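PDB 3PG0: ThreeFoil from Artificial gene, which adopts a designed three-fold symmetric beta-trefoil fold that binds a sodium ion and, from its ricin-type lectin ancestry, probably binds sugars. Local coordinates for residues S36-D41 with V53-Y58; K132-E137 with A145-Y150. One frame throughout, in Å; residues are numbered along the deposited sequence.

Contact 1: S36-D41 with V53-Y58; sequences SGKALD and VIQYSY. With NA (sodium ion), chain G; BTB (2-[bis-(2-hydroxy-ethyl)-amino]-2-hydroxymethyl-propane-1,3-diol), chain D.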
loop_
_atom_site.group_PDB
_atom_site.type_symbol
_atom_site.label_atom_id
_atom_site.label_comp_id
_atom_site.label_asym_id
_atom_site.label_seq_id
_atom_site.Cartn_x
_atom_site.Cartn_y
_atom_site.Cartn_z
ATOM N N SER A 36 13.638 -3.052 -0.949
ATOM C CA SER A 36 13.951 -3.507 0.404
ATOM C C SER A 36 13.610 -4.967 0.630
ATOM O O SER A 36 14.175 -5.610 1.525
ATOM C CB SER A 36 13.179 -2.679 1.427
ATOM O OG SER A 36 11.787 -2.925 1.283
ATOM N N GLY A 37 12.679 -5.486 -0.167
ATOM C CA GLY A 37 12.185 -6.842 0.015
ATOM C C GLY A 37 11.318 -6.963 1.262
ATOM O O GLY A 37 10.977 -8.074 1.704
ATOM N N LYS A 38 10.929 -5.815 1.806
ATOM C CA LYS A 38 10.093 -5.766 2.999
ATOM C C LYS A 38 8.634 -5.434 2.658
ATOM O O LYS A 38 8.343 -4.867 1.599
ATOM C CB LYS A 38 10.682 -4.790 4.017
ATOM C CG LYS A 38 12.093 -5.227 4.468
ATOM C CD LYS A 38 12.667 -4.328 5.542
ATOM C CE LYS A 38 14.044 -4.821 5.961
ATOM N NZ LYS A 38 14.604 -4.009 7.066
ATOM N N ALA A 39 7.729 -5.801 3.558
ATOM C CA ALA A 39 6.309 -5.879 3.255
ATOM C C ALA A 39 5.497 -4.671 3.705
ATOM O O ALA A 39 5.819 -4.015 4.698
ATOM C CB ALA A 39 5.724 -7.171 3.890
ATOM N N LEU A 40 4.427 -4.405 2.964
ATOM C CA LEU A 40 3.429 -3.424 3.350
ATOM C C LEU A 40 2.721 -3.889 4.622
ATOM O O LEU A 40 2.149 -4.983 4.666
ATOM C CB LEU A 40 2.432 -3.250 2.206
ATOM C CG LEU A 40 1.477 -2.060 2.276
ATOM C CD1 LEU A 40 2.254 -0.751 2.107
ATOM C CD2 LEU A 40 0.417 -2.215 1.184
ATOM N N ASP A 41 2.741 -3.041 5.648
ATOM C CA ASP A 41 2.464 -3.476 7.008
ATOM C C ASP A 41 1.639 -2.427 7.762
ATOM O O ASP A 41 1.970 -1.243 7.735
ATOM C CB ASP A 41 3.829 -3.716 7.677
ATOM C CG ASP A 41 3.729 -4.122 9.141
ATOM O OD1 ASP A 41 3.142 -3.375 9.958
ATOM O OD2 ASP A 41 4.290 -5.178 9.482
ATOM N N VAL A 53 0.579 2.998 8.013
ATOM C CA VAL A 53 1.072 1.921 7.153
ATOM C C VAL A 53 2.556 2.158 6.898
ATOM O O VAL A 53 2.980 3.268 6.560
ATOM C CB VAL A 53 0.275 1.843 5.832
ATOM C CG1 VAL A 53 0.958 0.884 4.838
ATOM C CG2 VAL A 53 -1.159 1.413 6.131
ATOM N N ILE A 54 3.340 1.103 7.077
ATOM C CA ILE A 54 4.796 1.189 7.058
ATOM C C ILE A 54 5.334 0.028 6.243
ATOM O O ILE A 54 4.580 -0.775 5.702
ATOM C CB ILE A 54 5.384 1.092 8.480
ATOM C CG1 ILE A 54 4.948 -0.224 9.155
ATOM C CG2 ILE A 54 4.959 2.296 9.320
ATOM C CD1 ILE A 54 5.572 -0.442 10.541
ATOM N N GLN A 55 6.651 -0.052 6.153
ATOM C CA GLN A 55 7.306 -1.223 5.600
ATOM C C GLN A 55 7.918 -2.014 6.749
ATOM O O GLN A 55 8.404 -1.433 7.714
ATOM C CB GLN A 55 8.358 -0.790 4.584
ATOM C CG GLN A 55 9.709 -1.391 4.770
ATOM C CD GLN A 55 10.730 -0.816 3.812
ATOM O OE1 GLN A 55 10.594 -0.927 2.580
ATOM N NE2 GLN A 55 11.765 -0.194 4.369
ATOM N N TYR A 56 7.852 -3.334 6.678
ATOM C CA TYR A 56 8.415 -4.146 7.749
ATOM C C TYR A 56 8.748 -5.544 7.242
ATOM O O TYR A 56 8.056 -6.086 6.382
ATOM C CB TYR A 56 7.449 -4.217 8.946
ATOM C CG TYR A 56 8.121 -4.433 10.293
ATOM C CD1 TYR A 56 8.472 -3.349 11.092
ATOM C CD2 TYR A 56 8.369 -5.711 10.773
ATOM C CE1 TYR A 56 9.078 -3.541 12.327
ATOM C CE2 TYR A 56 8.966 -5.906 11.999
ATOM C CZ TYR A 56 9.322 -4.823 12.769
ATOM O OH TYR A 56 9.923 -5.029 13.996
ATOM N N SER A 57 9.820 -6.126 7.772
ATOM C CA SER A 57 10.163 -7.497 7.423
ATOM C C SER A 57 8.936 -8.407 7.542
ATOM O O SER A 57 8.213 -8.355 8.538
ATOM C CB SER A 57 11.264 -8.011 8.343
ATOM O OG SER A 57 12.474 -7.326 8.093
ATOM N N TYR A 58 8.728 -9.256 6.540
ATOM C CA TYR A 58 7.536 -10.107 6.501
ATOM C C TYR A 58 7.619 -11.253 7.507
ATOM O O TYR A 58 8.584 -12.026 7.500
ATOM C CB TYR A 58 7.316 -10.682 5.100
ATOM C CG TYR A 58 5.963 -11.324 4.951
ATOM C CD1 TYR A 58 4.822 -10.538 4.899
ATOM C CD2 TYR A 58 5.814 -12.709 4.878
ATOM C CE1 TYR A 58 3.572 -11.090 4.766
ATOM C CE2 TYR A 58 4.554 -13.282 4.749
ATOM C CZ TYR A 58 3.438 -12.469 4.689
ATOM O OH TYR A 58 2.181 -13.026 4.562
HETATM NA NA NA G . 2.377 5.723 6.344
HETATM C C1 BTB D . 6.713 -6.310 15.714
HETATM O O1 BTB D . 7.659 -7.157 15.222
HETATM C C2 BTB D . 5.374 -6.559 15.015
HETATM C C3 BTB D . 5.130 -8.040 14.909
HETATM O O3 BTB D . 4.713 -8.544 16.098
HETATM C C4 BTB D . 4.327 -5.912 15.834
HETATM O O4 BTB D . 3.022 -6.233 15.321
HETATM N N BTB D . 5.397 -5.935 13.620
HETATM C C5 BTB D . 5.661 -4.498 13.752
HETATM C C6 BTB D . 5.269 -3.820 12.486
HETATM O O6 BTB D . 3.843 -3.667 12.404
HETATM C C7 BTB D . 4.129 -6.129 12.988
HETATM C C8 BTB D . 4.234 -6.694 11.590
HETATM O O8 BTB D . 4.984 -7.848 11.630
HETATM O O HOH W 1 10.656 -9.362 4.305
#
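Asp-41 lies against Tyr-56 and Ile-54 on one face of a two-stranded antiparallel hairpin. With CG anti to the backbone N (chi1 177°), its carboxylate is set beside both neighbours on that face, where OD2 comes 3.3 Å from Tyr-56 CB and OD1 faces Ile-54 CG1. The two oxygens have different polar partners: Gln-64 donates to OD2, while OD1 accepts a 2.6 Å hydrogen bond from O6 of a bound BTB molecule, probably a crystallisation additive. BTB C6 also sits over one face of the Tyr-56 ring, offset toward the rim, so carboxylate and phenol together line a pocket consistent with a lectin-type sugar site. In the backbone, Ile-54 N donates to Asp-41 O at 2.8 Å in a nearly straight bond. This is one of the hairpins of a beta-trefoil, closing the barrel beneath it; Leu-40 turns to the other face, packing CD1 tightly against Val-53 CG1 (3.4 Å), while Val-53 O binds the central sodium. Ala-39 N donates to Tyr-56 O, and Ala-39 CB meets the edge of the Tyr-58 ring, 3.6 Å from CD1. Lys-38 rests CB on Gln-55 CG at 3.6 Å; in one of its two conformers the extended chain then runs past Ser-57 to bring NZ to Thr-141 O. Ser-36 OG serves twice: it accepts from Lys-38 N in an ST turn and donates to Gln-55 OE1 at 2.7 Å, approaching 60° out of the amide carbonyl plane, while Gln-55 NE2 donates to the carbonyl oxygens of Ser-140 and Ser-142.

Contact 2: K132-E137 with A145-Y150; sequences KALDVE and ANVIQY. With NA (sodium ion), chain G.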
loop_
_atom_site.group_PDB
_atom_site.type_symbol
_atom_site.label_atom_id
_atom_site.label_comp_id
_atom_site.label_asym_id
_atom_site.label_seq_id
_atom_site.Cartn_x
_atom_site.Cartn_y
_atom_site.Cartn_z
ATOM N N LYS A 132 -0.807 9.642 -7.518
ATOM C CA LYS A 132 0.488 9.436 -6.858
ATOM C C LYS A 132 0.686 7.975 -6.464
ATOM O O LYS A 132 -0.275 7.300 -6.084
ATOM C CB LYS A 132 0.558 10.283 -5.586
ATOM C CG LYS A 132 0.203 11.739 -5.775
ATOM C CD LYS A 132 1.321 12.455 -6.458
ATOM C CE LYS A 132 1.103 13.959 -6.448
ATOM N NZ LYS A 132 2.270 14.640 -7.068
ATOM N N ALA A 133 1.934 7.503 -6.508
ATOM C CA ALA A 133 2.237 6.082 -6.285
ATOM C C ALA A 133 2.635 5.729 -4.854
ATOM O O ALA A 133 3.238 6.533 -4.148
ATOM C CB ALA A 133 3.348 5.644 -7.230
ATOM N N LEU A 134 2.277 4.512 -4.448
ATOM C CA LEU A 134 2.673 3.963 -3.160
ATOM C C LEU A 134 4.197 3.902 -3.119
ATOM O O LEU A 134 4.835 3.351 -4.029
ATOM C CB LEU A 134 2.073 2.560 -3.002
ATOM C CG LEU A 134 2.008 1.952 -1.603
ATOM C CD1 LEU A 134 1.066 2.728 -0.683
ATOM C CD2 LEU A 134 1.576 0.499 -1.730
ATOM N N ASP A 135 4.772 4.445 -2.050
ATOM C CA ASP A 135 6.199 4.790 -2.019
ATOM C C ASP A 135 6.772 4.581 -0.614
ATOM O O ASP A 135 6.173 5.011 0.369
ATOM C CB ASP A 135 6.298 6.261 -2.474
ATOM C CG ASP A 135 7.709 6.813 -2.501
ATOM O OD1 ASP A 135 8.420 6.765 -1.479
ATOM O OD2 ASP A 135 8.069 7.363 -3.559
ATOM N N VAL A 136 7.899 3.879 -0.500
ATOM C CA VAL A 136 8.582 3.804 0.794
ATOM C C VAL A 136 9.517 5.004 0.916
ATOM O O VAL A 136 10.449 5.167 0.108
ATOM C CB VAL A 136 9.404 2.528 0.956
ATOM C CG1 VAL A 136 10.057 2.538 2.322
ATOM C CG2 VAL A 136 8.490 1.315 0.810
ATOM N N GLU A 137 9.241 5.849 1.908
ATOM C CA GLU A 137 9.914 7.142 2.058
ATOM C C GLU A 137 11.440 7.095 1.965
ATOM O O GLU A 137 12.107 6.363 2.703
ATOM C CB GLU A 137 9.498 7.803 3.368
ATOM C CG GLU A 137 10.181 9.142 3.575
ATOM C CD GLU A 137 9.742 9.863 4.844
ATOM O OE1 GLU A 137 9.199 9.221 5.772
ATOM O OE2 GLU A 137 9.944 11.090 4.907
ATOM N N ALA A 145 10.121 2.080 8.183
ATOM C CA ALA A 145 10.145 3.210 7.253
ATOM C C ALA A 145 8.714 3.499 6.835
ATOM O O ALA A 145 7.909 2.581 6.648
ATOM C CB ALA A 145 11.026 2.927 6.029
ATOM N N ASN A 146 8.396 4.778 6.700
ATOM C CA ASN A 146 7.024 5.168 6.428
ATOM C C ASN A 146 6.622 4.942 4.976
ATOM O O ASN A 146 7.411 5.176 4.054
ATOM C CB ASN A 146 6.825 6.648 6.763
ATOM C CG ASN A 146 5.377 7.003 6.924
ATOM O OD1 ASN A 146 4.575 6.145 7.288
ATOM N ND2 ASN A 146 5.017 8.253 6.647
ATOM N N VAL A 147 5.373 4.525 4.773
ATOM C CA VAL A 147 4.834 4.398 3.429
ATOM C C VAL A 147 3.957 5.619 3.160
ATOM O O VAL A 147 3.147 6.011 3.993
ATOM C CB VAL A 147 4.044 3.083 3.262
ATOM C CG1 VAL A 147 3.285 3.074 1.940
ATOM C CG2 VAL A 147 5.031 1.903 3.293
ATOM N N ILE A 148 4.172 6.236 2.006
ATOM C CA ILE A 148 3.526 7.490 1.629
ATOM C C ILE A 148 3.075 7.373 0.172
ATOM O O ILE A 148 3.210 6.305 -0.435
ATOM C CB ILE A 148 4.536 8.653 1.750
ATOM C CG1 ILE A 148 5.796 8.356 0.911
ATOM C CG2 ILE A 148 4.917 8.859 3.212
ATOM C CD1 ILE A 148 6.826 9.483 0.876
ATOM N N GLN A 149 2.534 8.460 -0.388
ATOM C CA GLN A 149 2.350 8.537 -1.840
ATOM C C GLN A 149 3.349 9.542 -2.413
ATOM O O GLN A 149 3.758 10.481 -1.733
ATOM C CB GLN A 149 0.911 8.947 -2.224
ATOM C CG GLN A 149 0.605 10.404 -1.924
ATOM C CD GLN A 149 -0.773 10.826 -2.373
ATOM O OE1 GLN A 149 -1.598 10.002 -2.807
ATOM N NE2 GLN A 149 -1.038 12.129 -2.274
ATOM N N TYR A 150 3.759 9.335 -3.660
ATOM C CA TYR A 150 4.659 10.271 -4.338
ATOM C C TYR A 150 4.569 9.999 -5.828
ATOM O O TYR A 150 4.376 8.854 -6.231
ATOM C CB TYR A 150 6.103 10.062 -3.830
ATOM C CG TYR A 150 6.972 11.291 -3.952
ATOM C CD1 TYR A 150 7.449 11.709 -5.194
ATOM C CD2 TYR A 150 7.303 12.035 -2.835
ATOM C CE1 TYR A 150 8.228 12.840 -5.310
ATOM C CE2 TYR A 150 8.092 13.178 -2.943
ATOM C CZ TYR A 150 8.542 13.570 -4.182
ATOM O OH TYR A 150 9.318 14.705 -4.302
HETATM NA NA NA G . 2.377 5.723 6.344
HETATM O O HOH W 2 6.804 10.374 6.359
HETATM O O HOH W 3 10.193 6.967 7.118
#
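Asp-135 lies side by side with both Tyr-150 and Ile-148, all three reaching out from the same face of the hairpin. Its CG is anti to the backbone N (chi1 180°), which carries OD2 to 3.4 Å from Tyr-150 CB, the carboxylate and ring planes being turned 42° apart. Ile-148 takes a different course: CG1 is placed between its own N and carbonyl carbon, close over Asp-135 O, and CD1 goes on to touch Glu-137 CB. The Asp-135 carboxylate is held by Gln-158, and its OD2 also hydrogen-bonds a BTB molecule, probably from the crystallisation liquor. Toward the interior of this beta-trefoil, Leu-134 and Val-147 cross at a slant, and Leu-134 CD1 presses on Val-147 CG1 at a tight 3.5 Å; Leu-40 and Leu-87 meet Leu-134 there, joining this hairpin to two others. At the open end of the hairpin, Lys-132 CB sits 3.5 Å from Gln-149 CD, and in the modelled conformer the lysine chain bends at its second torsion so that CG also touches the amide before NZ reaches Asp-96 in a salt bridge. Gln-149 OE1 is bonded to Ser-130. At the other end, Glu-137 N donates to Asn-146 O at 2.9 Å in an almost linear bond. The extended glutamate brings OE1 to 3.6 Å from Asn-146 CB, and two waters link that oxygen to Asn-146 ND2 and Asn-146 N. On the metal side, the sodium ion is bound by Asn-146 OD1 at 2.4 Å and by Val-147 O at 2.5 Å. Drawing on OD1, the cation probably polarises the amide and strengthens ND2 as a donor to the water, and the glutamate, which receives hydrogen bonds from both waters, probably adds negative charge on their far side.

How the contacts relate
From the N terminus, the chain first forms strand 28-33 and then contact 1, which closes the loop of residues 42-52. It goes on through strands 66-72 and 75-80, a further hairpin (86-89 with 100-103), and strands 113-117 and 123-127 before contact 2 closes the shorter loop 138-144. The two closures follow in series, neither enclosing nor crossing the other. In space they meet: Gln-55 N probably donates to Ala-145 O (3.0 Å) and Val-147 N to Val-53 O (3.2 Å). Both also bind the one sodium ion, whose other ligands are Asn-52, Asn-99 and Val-100, so the metal ties all three hairpins together.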